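Local coordinates for protein lipoteichoic acid primase (Listeria monocytogenes, PDB 4UOP) that belongs to the sulfatase-like metalloenzymes of the alkaline phosphatase superfamily and, as a lipoteichoic acid primase, carries a magnesium-binding extracellular catalytic domain, at residues Ile62-Ser67 with Asp110-Val115. Residues are numbered along the deposited sequence; the frame is centred on the assembly and turned at random.
Sequences IVQLES and DAEWSV. With MG (magnesium ion), chain J.
Strand residue Gln64 faces Ala111 and Glu112 of a helix, and the two backbones come closest at the CA atoms of Gln64 and Glu112, 8.3 Å apart. The contact is small and fully buried, and Gln64 carries it. Its CG lies anti to the backbone N (chi1 -178°) and the chain runs on extended, which carries the amide from the strand to the surface of the helix. There Gln64 OE1 packs 3.7 Å from Ala111 CB. The same oxygen is 3.7 Å from Glu112 CG. Gln64 NE2 also rests near this methylene, with Glu112 CG 3.9 Å away. These are van der Waals contacts, and the polar bond of Gln64 OE1 is made with Tyr282 OH. The Gln64 and Glu112 side chains cross at about a right angle, with amide and carboxylate planes 80° apart. Glu112 meets the amide with its CG methylene, while its carboxylate forms a salt bridge with Arg163 and hydrogen bonds with Tyr116 and Tyr167.

Just past the strand end, Glu66 holds the magnesium ion with both carboxylate oxygens, OE1 at 2.4 Å and OE2 at 2.2 Å. A bend at chi2 (59°) turns the carboxylate to the metal. Ser67 OG donates to the anti lone pair of Glu66 OE2 at 2.7 Å, a second-shell bond that should steady this ligand. Thr108, Asp284, His285 and a water complete the site. A metal ligand just after the C-terminal end of a central parallel strand is consistent with the alpha/beta core of the alkaline phosphatase superfamily.

Strand 59-65 lies between the parallel strands 214-219 and 277-283 of the large mixed sheet. Helix 107-117, whose first turn supplies Thr108, packs against this sheet, with Glu112 touching Ile219 and Val115 touching Tyr282.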
loop_
_atom_site.group_PDB
_atom_site.type_symbol
_atom_site.label_atom_id
_atom_site.label_comp_id
_atom_site.label_asym_id
_atom_site.label_seq_id
_atom_site.Cartn_x
_atom_site.Cartn_y
_atom_site.Cartn_z
ATOM N N ILE B 62 -17.906 -12.714 -17.831
ATOM C CA ILE B 62 -16.949 -11.628 -17.690
ATOM C C ILE B 62 -15.546 -12.227 -17.604
ATOM O O ILE B 62 -15.312 -13.146 -16.798
ATOM C CB ILE B 62 -17.216 -10.809 -16.425
ATOM C CG1 ILE B 62 -18.636 -10.221 -16.477
ATOM C CG2 ILE B 62 -16.165 -9.727 -16.269
ATOM C CD1 ILE B 62 -18.962 -9.311 -15.316
ATOM N N VAL B 63 -14.661 -11.762 -18.475
ATOM C CA VAL B 63 -13.277 -12.224 -18.490
ATOM C C VAL B 63 -12.349 -11.058 -18.133
ATOM O O VAL B 63 -12.354 -10.026 -18.794
ATOM C CB VAL B 63 -12.847 -12.814 -19.837
ATOM C CG1 VAL B 63 -11.442 -13.380 -19.722
ATOM C CG2 VAL B 63 -13.818 -13.882 -20.307
ATOM N N GLN B 64 -11.588 -11.251 -17.064
ATOM C CA GLN B 64 -10.605 -10.303 -16.579
ATOM C C GLN B 64 -9.245 -10.748 -17.104
ATOM O O GLN B 64 -8.759 -11.812 -16.718
ATOM C CB GLN B 64 -10.589 -10.277 -15.063
ATOM C CG GLN B 64 -9.618 -9.256 -14.498
ATOM C CD GLN B 64 -9.674 -9.123 -12.995
ATOM O OE1 GLN B 64 -10.643 -8.584 -12.423
ATOM N NE2 GLN B 64 -8.626 -9.583 -12.335
ATOM N N LEU B 65 -8.671 -9.935 -17.972
ATOM C CA LEU B 65 -7.441 -10.271 -18.702
ATOM C C LEU B 65 -6.213 -9.682 -18.010
ATOM O O LEU B 65 -6.034 -8.461 -17.952
ATOM C CB LEU B 65 -7.553 -9.752 -20.129
ATOM C CG LEU B 65 -8.717 -10.338 -20.926
ATOM C CD1 LEU B 65 -9.009 -9.450 -22.123
ATOM C CD2 LEU B 65 -8.417 -11.762 -21.369
ATOM N N GLU B 66 -5.360 -10.566 -17.498
ATOM C CA GLU B 66 -4.213 -10.170 -16.703
ATOM C C GLU B 66 -3.241 -9.247 -17.455
ATOM O O GLU B 66 -2.724 -9.610 -18.526
ATOM C CB GLU B 66 -3.468 -11.428 -16.230
ATOM C CG GLU B 66 -2.205 -11.119 -15.441
ATOM C CD GLU B 66 -2.485 -10.284 -14.206
ATOM O OE1 GLU B 66 -3.194 -10.775 -13.303
ATOM O OE2 GLU B 66 -1.980 -9.145 -14.118
ATOM N N SER B 67 -3.005 -8.060 -16.896
ATOM C CA SER B 67 -1.955 -7.138 -17.357
ATOM C C SER B 67 -2.115 -6.590 -18.790
ATOM O O SER B 67 -1.161 -6.030 -19.336
ATOM C CB SER B 67 -0.562 -7.788 -17.182
ATOM O OG SER B 67 -0.247 -7.913 -15.801
ATOM N N ASP B 110 -7.622 -6.152 -6.232
ATOM C CA ASP B 110 -8.303 -4.865 -6.198
ATOM C C ASP B 110 -9.201 -4.666 -7.425
ATOM O O ASP B 110 -10.261 -4.052 -7.320
ATOM C CB ASP B 110 -7.307 -3.707 -6.080
ATOM C CG ASP B 110 -6.621 -3.658 -4.723
ATOM O OD1 ASP B 110 -7.130 -4.267 -3.753
ATOM O OD2 ASP B 110 -5.584 -2.982 -4.621
ATOM N N ALA B 111 -8.790 -5.204 -8.570
ATOM C CA ALA B 111 -9.635 -5.171 -9.749
ATOM C C ALA B 111 -10.908 -5.963 -9.507
ATOM O O ALA B 111 -12.011 -5.477 -9.760
ATOM C CB ALA B 111 -8.886 -5.703 -10.954
ATOM N N GLU B 112 -10.759 -7.191 -9.004
ATOM C CA GLU B 112 -11.898 -8.024 -8.686
ATOM C C GLU B 112 -12.791 -7.324 -7.669
ATOM O O GLU B 112 -14.013 -7.316 -7.830
ATOM C CB GLU B 112 -11.439 -9.362 -8.129
ATOM C CG GLU B 112 -10.753 -10.269 -9.153
ATOM C CD GLU B 112 -10.529 -11.660 -8.587
ATOM O OE1 GLU B 112 -11.511 -12.413 -8.479
ATOM O OE2 GLU B 112 -9.368 -11.978 -8.229
ATOM N N TRP B 113 -12.179 -6.766 -6.624
ATOM C CA TRP B 113 -12.927 -6.032 -5.596
ATOM C C TRP B 113 -13.813 -4.947 -6.210
ATOM O O TRP B 113 -15.016 -4.830 -5.874
ATOM C CB TRP B 113 -11.971 -5.408 -4.562
ATOM C CG TRP B 113 -12.709 -4.600 -3.543
ATOM C CD1 TRP B 113 -13.041 -3.287 -3.627
ATOM C CD2 TRP B 113 -13.280 -5.076 -2.320
ATOM N NE1 TRP B 113 -13.768 -2.904 -2.523
ATOM C CE2 TRP B 113 -13.924 -3.983 -1.704
ATOM C CE3 TRP B 113 -13.294 -6.314 -1.677
ATOM C CZ2 TRP B 113 -14.582 -4.099 -0.481
ATOM C CZ3 TRP B 113 -13.947 -6.425 -0.462
ATOM C CH2 TRP B 113 -14.572 -5.328 0.123
ATOM N N SER B 114 -13.195 -4.122 -7.052
ATOM C CA SER B 114 -13.862 -3.001 -7.714
ATOM C C SER B 114 -15.034 -3.468 -8.561
ATOM O O SER B 114 -16.130 -2.912 -8.502
ATOM C CB SER B 114 -12.860 -2.250 -8.604
ATOM O OG SER B 114 -11.930 -1.548 -7.828
ATOM N N VAL B 115 -14.801 -4.515 -9.335
ATOM C CA VAL B 115 -15.823 -5.021 -10.226
ATOM C C VAL B 115 -16.991 -5.664 -9.467
ATOM O O VAL B 115 -18.161 -5.362 -9.751
ATOM C CB VAL B 115 -15.208 -5.980 -11.265
ATOM C CG1 VAL B 115 -16.284 -6.629 -12.118
ATOM C CG2 VAL B 115 -14.222 -5.206 -12.134
HETATM MG MG MG J . -3.049 -8.635 -12.317
HETATM O O HOH W 1 -1.131 -8.846 -11.228
#